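Local coordinates for MaoC family protein (Mycobacterium tuberculosis H37Rv, PDB 3KHP), which probably catalyses the reversible hydration and dehydration of (3R)-hydroxyacyl thioesters, at residues A[102-107]-A[154-159]; A[258-263]-A[300-305]. All coordinates share one frame; numbering follows the deposited sequence.

Contact 1 of 2, residues A[102-107]-A[154-159]; sequences GSQGIR and AETLTT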
loop_
_atom_site.group_PDB
_atom_site.type_symbol
_atom_site.label_atom_id
_atom_site.label_comp_id
_atom_site.label_asym_id
_atom_site.label_seq_id
_atom_site.Cartn_x
_atom_site.Cartn_y
_atom_site.Cartn_z
ATOM N N GLY A 102 2.770 -14.750 -20.618
ATOM C CA GLY A 102 2.280 -15.820 -19.779
ATOM C C GLY A 102 0.841 -15.590 -19.369
ATOM O O GLY A 102 0.186 -14.700 -19.889
ATOM N N SER A 103 0.366 -16.415 -18.445
ATOM C CA SER A 103 -1.006 -16.374 -17.968
ATOM C C SER A 103 -1.091 -16.604 -16.496
ATOM O O SER A 103 -0.208 -17.200 -15.933
ATOM C CB SER A 103 -1.834 -17.438 -18.658
ATOM O OG SER A 103 -2.028 -17.043 -19.971
ATOM N N GLN A 104 -2.173 -16.115 -15.887
ATOM C CA GLN A 104 -2.483 -16.386 -14.477
ATOM C C GLN A 104 -3.946 -16.782 -14.305
ATOM O O GLN A 104 -4.840 -16.132 -14.827
ATOM C CB GLN A 104 -2.211 -15.153 -13.620
ATOM C CG GLN A 104 -2.481 -15.341 -12.125
ATOM C CD GLN A 104 -1.461 -16.258 -11.502
ATOM O OE1 GLN A 104 -0.245 -16.121 -11.777
ATOM N NE2 GLN A 104 -1.928 -17.205 -10.655
ATOM N N GLY A 105 -4.186 -17.838 -13.547
ATOM C CA GLY A 105 -5.530 -18.283 -13.235
ATOM C C GLY A 105 -5.655 -18.420 -11.738
ATOM O O GLY A 105 -4.660 -18.696 -11.033
ATOM N N ILE A 106 -6.857 -18.170 -11.229
ATOM C CA ILE A 106 -7.126 -18.443 -9.851
ATOM C C ILE A 106 -8.464 -19.167 -9.789
ATOM O O ILE A 106 -9.284 -18.995 -10.639
ATOM C CB ILE A 106 -7.146 -17.177 -8.980
ATOM C CG1 ILE A 106 -8.344 -16.307 -9.337
ATOM C CG2 ILE A 106 -5.835 -16.378 -9.079
ATOM C CD1 ILE A 106 -8.477 -15.128 -8.467
ATOM N N ARG A 107 -8.674 -19.993 -8.786
ATOM C CA ARG A 107 -9.991 -20.584 -8.571
ATOM C C ARG A 107 -10.251 -20.581 -7.081
ATOM O O ARG A 107 -9.387 -20.999 -6.315
ATOM C CB ARG A 107 -10.042 -22.006 -9.168
ATOM C CG ARG A 107 -11.331 -22.747 -8.946
ATOM C CD ARG A 107 -11.457 -24.032 -9.822
ATOM N NE ARG A 107 -11.369 -23.713 -11.238
ATOM C CZ ARG A 107 -12.402 -23.450 -12.027
ATOM N NH1 ARG A 107 -13.647 -23.483 -11.559
ATOM N NH2 ARG A 107 -12.193 -23.148 -13.302
ATOM N N ALA A 154 -8.280 -22.152 -2.031
ATOM C CA ALA A 154 -7.873 -21.526 -3.314
ATOM C C ALA A 154 -6.904 -22.385 -4.170
ATOM O O ALA A 154 -6.118 -23.187 -3.661
ATOM C CB ALA A 154 -7.237 -20.172 -3.046
ATOM N N GLU A 155 -6.978 -22.192 -5.480
ATOM C CA GLU A 155 -6.030 -22.776 -6.402
ATOM C C GLU A 155 -5.475 -21.671 -7.308
ATOM O O GLU A 155 -6.181 -20.729 -7.663
ATOM C CB GLU A 155 -6.679 -23.845 -7.302
ATOM C CG GLU A 155 -7.318 -25.023 -6.595
ATOM C CD GLU A 155 -7.994 -26.010 -7.572
ATOM O OE1 GLU A 155 -9.227 -25.860 -7.811
ATOM O OE2 GLU A 155 -7.278 -26.916 -8.095
ATOM N N THR A 156 -4.218 -21.810 -7.717
ATOM C CA THR A 156 -3.666 -20.858 -8.647
ATOM C C THR A 156 -2.927 -21.564 -9.763
ATOM O O THR A 156 -2.380 -22.654 -9.584
ATOM C CB THR A 156 -2.744 -19.858 -7.923
ATOM O OG1 THR A 156 -1.737 -20.559 -7.185
ATOM C CG2 THR A 156 -3.536 -19.030 -6.945
ATOM N N LEU A 157 -2.897 -20.933 -10.919
ATOM C CA LEU A 157 -2.153 -21.461 -12.023
ATOM C C LEU A 157 -1.352 -20.338 -12.683
ATOM O O LEU A 157 -1.916 -19.390 -13.207
ATOM C CB LEU A 157 -3.104 -22.141 -13.013
ATOM C CG LEU A 157 -2.431 -23.029 -14.056
ATOM C CD1 LEU A 157 -1.984 -24.340 -13.381
ATOM C CD2 LEU A 157 -3.365 -23.297 -15.306
ATOM N N THR A 158 -0.038 -20.478 -12.682
ATOM C CA THR A 158 0.840 -19.515 -13.301
ATOM C C THR A 158 1.547 -20.190 -14.472
ATOM O O THR A 158 2.256 -21.178 -14.296
ATOM C CB THR A 158 1.833 -18.995 -12.267
ATOM O OG1 THR A 158 1.093 -18.457 -11.172
ATOM C CG2 THR A 158 2.778 -17.949 -12.842
ATOM N N THR A 159 1.306 -19.658 -15.665
ATOM C CA THR A 159 1.895 -20.127 -16.904
ATOM C C THR A 159 2.977 -19.144 -17.346
ATOM O O THR A 159 2.696 -17.969 -17.572
ATOM C CB THR A 159 0.834 -20.228 -17.967
ATOM O OG1 THR A 159 -0.182 -21.161 -17.535
ATOM C CG2 THR A 159 1.426 -20.693 -19.299
HETATM O O HOH W 1 0.249 -18.162 -8.859
#
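Gln104 and Thr158 meet on the buried face of this strand pair, where the hydroxyl OG1 of Thr158 donates to OE1 of Gln104 at 2.8 Å. The Gln104 chain leaves the backbone with CG anti to N (chi1 -179°) and then bends at chi2 (70°), which swings its amide toward strand 154-159, beside OG1 of Thr158. From there NE2 of Gln104 turns to its own strand and donates to O of Gly105 at 3.1 Å, coming from above the carbonyl plane, while N of Leu157 reaches the same oxygen from the opposite face at 2.9 Å. NE2 of Gln104 also donates to a bound water at 3.0 Å, so both ends of the amide are held and its rotation is largely fixed. Further along this face, CG2 of Ile106 touches CG2 of Thr156 at 4.1 Å; the hydroxyl of Thr156 turns elsewhere, to O of Cys82. Leu232 and Tyr235 of helix 231-245 close over Gln104, with Tyr235 also against Ile106, and Ala84, Phe85 and Leu99 pack on Thr158. Strands 103-107 and 154-159 run antiparallel, at 171°, within the long antiparallel sheet, consistent with the double-hotdog fold of MaoC-type hydratases, with helix 231-245 packed on one face of it. Ser103, Gly105 and Arg107 form hydrogen-bonded pairs with Thr159, Leu157 and Glu155, each pair joined by two backbone bonds. The side chains of these pairs lie on the other face, which is more open to solvent and more loosely joined. CB of Ser103 merely rests on CB of Thr159 at 3.9 Å, and Leu157 leads away toward Val139 and Arg141. Arg107 and Glu155 lie side by side, but aliphatic CD of Arg107 rather than a nitrogen comes nearest to OE1 of Glu155, at 3.5 Å; the guanidinium instead bridges to Glu307, and OE1 accepts from His109.

Contact 2 of 2, residues A[258-263]-A[300-305]; sequences AARFTK and VLDDGA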
loop_
_atom_site.group_PDB
_atom_site.type_symbol
_atom_site.label_atom_id
_atom_site.label_comp_id
_atom_site.label_asym_id
_atom_site.label_seq_id
_atom_site.Cartn_x
_atom_site.Cartn_y
_atom_site.Cartn_z
ATOM N N ALA A 258 -9.059 -16.176 -15.302
ATOM C CA ALA A 258 -7.849 -16.515 -16.004
ATOM C C ALA A 258 -7.633 -15.490 -17.066
ATOM O O ALA A 258 -8.604 -15.045 -17.715
ATOM C CB ALA A 258 -7.946 -17.983 -16.690
ATOM N N ALA A 259 -6.374 -15.118 -17.278
ATOM C CA ALA A 259 -6.056 -14.240 -18.381
ATOM C C ALA A 259 -4.594 -14.369 -18.814
ATOM O O ALA A 259 -3.751 -14.805 -18.039
ATOM C CB ALA A 259 -6.386 -12.802 -18.029
ATOM N N ARG A 260 -4.343 -13.959 -20.047
ATOM C CA ARG A 260 -3.017 -13.910 -20.642
ATOM C C ARG A 260 -2.469 -12.478 -20.696
ATOM O O ARG A 260 -3.152 -11.590 -21.153
ATOM C CB ARG A 260 -3.070 -14.481 -22.057
ATOM C CG ARG A 260 -1.694 -14.628 -22.730
ATOM C CD ARG A 260 -1.734 -15.674 -23.870
ATOM N NE ARG A 260 -2.701 -15.337 -24.903
ATOM C CZ ARG A 260 -2.477 -14.540 -25.951
ATOM N NH1 ARG A 260 -1.307 -13.952 -26.131
ATOM N NH2 ARG A 260 -3.441 -14.333 -26.839
ATOM N N PHE A 261 -1.237 -12.272 -20.230
ATOM C CA PHE A 261 -0.605 -10.964 -20.232
ATOM C C PHE A 261 0.065 -10.671 -21.554
ATOM O O PHE A 261 1.075 -11.295 -21.871
ATOM C CB PHE A 261 0.429 -10.883 -19.108
ATOM C CG PHE A 261 -0.157 -11.118 -17.761
ATOM C CD1 PHE A 261 -0.707 -10.073 -17.045
ATOM C CD2 PHE A 261 -0.207 -12.382 -17.234
ATOM C CE1 PHE A 261 -1.259 -10.284 -15.826
ATOM C CE2 PHE A 261 -0.757 -12.608 -15.996
ATOM C CZ PHE A 261 -1.296 -11.562 -15.292
ATOM N N THR A 262 -0.468 -9.706 -22.315
ATOM C CA THR A 262 -0.025 -9.510 -23.690
ATOM C C THR A 262 0.929 -8.349 -23.856
ATOM O O THR A 262 1.888 -8.427 -24.620
ATOM C CB THR A 262 -1.218 -9.303 -24.657
ATOM O OG1 THR A 262 -2.207 -8.424 -24.075
ATOM C CG2 THR A 262 -1.856 -10.666 -25.049
ATOM N N LYS A 263 0.633 -7.245 -23.178
ATOM C CA LYS A 263 1.458 -6.051 -23.235
ATOM C C LYS A 263 1.524 -5.326 -21.893
ATOM O O LYS A 263 0.666 -5.487 -21.032
ATOM C CB LYS A 263 0.942 -5.121 -24.301
ATOM C CG LYS A 263 1.112 -5.677 -25.692
ATOM C CD LYS A 263 0.798 -4.626 -26.712
ATOM C CE LYS A 263 1.078 -5.115 -28.141
ATOM N NZ LYS A 263 0.585 -4.050 -29.104
ATOM N N VAL A 300 -4.054 -5.472 -23.199
ATOM C CA VAL A 300 -3.032 -5.835 -22.179
ATOM C C VAL A 300 -3.320 -7.127 -21.459
ATOM O O VAL A 300 -2.394 -7.779 -20.987
ATOM C CB VAL A 300 -2.783 -4.684 -21.188
ATOM C CG1 VAL A 300 -2.260 -3.488 -21.930
ATOM C CG2 VAL A 300 -4.052 -4.299 -20.415
ATOM N N LEU A 301 -4.603 -7.500 -21.355
ATOM C CA LEU A 301 -5.027 -8.836 -20.904
ATOM C C LEU A 301 -5.940 -9.401 -21.963
ATOM O O LEU A 301 -6.900 -8.745 -22.387
ATOM C CB LEU A 301 -5.819 -8.837 -19.590
ATOM C CG LEU A 301 -5.184 -8.309 -18.306
ATOM C CD1 LEU A 301 -6.228 -8.386 -17.166
ATOM C CD2 LEU A 301 -3.881 -9.077 -17.951
ATOM N N ASP A 302 -5.654 -10.623 -22.374
ATOM C CA ASP A 302 -6.380 -11.264 -23.433
ATOM C C ASP A 302 -6.789 -12.621 -22.911
ATOM O O ASP A 302 -6.343 -13.058 -21.841
ATOM C CB ASP A 302 -5.514 -11.388 -24.691
ATOM C CG ASP A 302 -6.337 -11.352 -26.009
ATOM O OD1 ASP A 302 -7.524 -11.699 -25.999
ATOM O OD2 ASP A 302 -5.773 -11.015 -27.074
ATOM N N ASP A 303 -7.651 -13.259 -23.686
ATOM C CA ASP A 303 -8.150 -14.579 -23.390
ATOM C C ASP A 303 -8.705 -14.700 -21.988
ATOM O O ASP A 303 -8.566 -15.725 -21.339
ATOM C CB ASP A 303 -7.058 -15.607 -23.641
ATOM C CG ASP A 303 -6.557 -15.585 -25.092
ATOM O OD1 ASP A 303 -7.334 -15.336 -26.044
ATOM O OD2 ASP A 303 -5.370 -15.839 -25.273
ATOM N N GLY A 304 -9.388 -13.664 -21.533
ATOM C CA GLY A 304 -9.981 -13.679 -20.200
ATOM C C GLY A 304 -11.171 -14.600 -20.131
ATOM O O GLY A 304 -11.982 -14.617 -21.040
ATOM N N ALA A 305 -11.270 -15.354 -19.041
ATOM C CA ALA A 305 -12.337 -16.320 -18.827
ATOM C C ALA A 305 -12.745 -16.226 -17.377
ATOM O O ALA A 305 -11.884 -16.143 -16.496
ATOM C CB ALA A 305 -11.836 -17.747 -19.153
HETATM O O HOH W 2 -0.222 -6.984 -19.006
#
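Ala258 and Arg260 form antiparallel hydrogen-bonded pairs with Ala305 and Asp302, and the one-residue shift between those pairs is a beta bulge in which Asp303 adopts positive phi (52°). The two strands thus stay joined while the 300-305 chain turns a corner, and that corner brings the Asp303 carboxylate to Arg260. NE of Arg260 donates to OD2 of Asp303 at 2.7 Å, nearly along the C-O axis, and NH2 reaches the same oxygen at 2.9 Å. Both nitrogens grip one oxygen side-on in a salt bridge; OD2 lies in the guanidinium plane, but the carboxylate is turned 42° from it and NH2 meets OD2 from above the carboxylate plane. CB of Asp302 sits over one face of that guanidinium, and OD1 of Asp302 accepts the backbone N of Asp303 at 2.8 Å, bracing the turn. On the buried face, the side chains of Leu301 and Phe261 lie side by side, CD2 of Leu301 coming within 3.4 Å of CD1 of Phe261. Beyond the strand, N of Thr262 still bonds O of Val300 at 3.0 Å; CG2 of Thr262 packs on CB of Asp302, while OG1 of Thr262 bonds O of Val299. A water at the ring edge of Phe261 donates to O of both Lys263 and Val300. Strand 103-108 flanks Ala259 and Phe261, strand 282-289 pairs with Val300 and Leu301 through a classic bulge opposite Thr287, and helix 231-245 packs on Leu301.

In the fold
Contacts 1 and 2 show how a continuous sheet can be built from two sequence-separated strand pairs: strands 152-162, 103-108, 254-261 and 298-308 lie side by side in that order. Their centres are about 12 Å apart. The seam between them, joining 102-107 to 258-263, carries probable backbone bonds from Phe261 N to Gly102 O (2.8 Å) and from Gln104 N to Ala259 O (3.0 Å). It joins a strand of the N-terminal hydratase family region to one of the MaoC-like region, consistent with a double-hotdog architecture. Helix 231-245 touches both contacts on the face bearing Gln104 and Leu301, whereas the salt bridge of contact 2 lies on the other face.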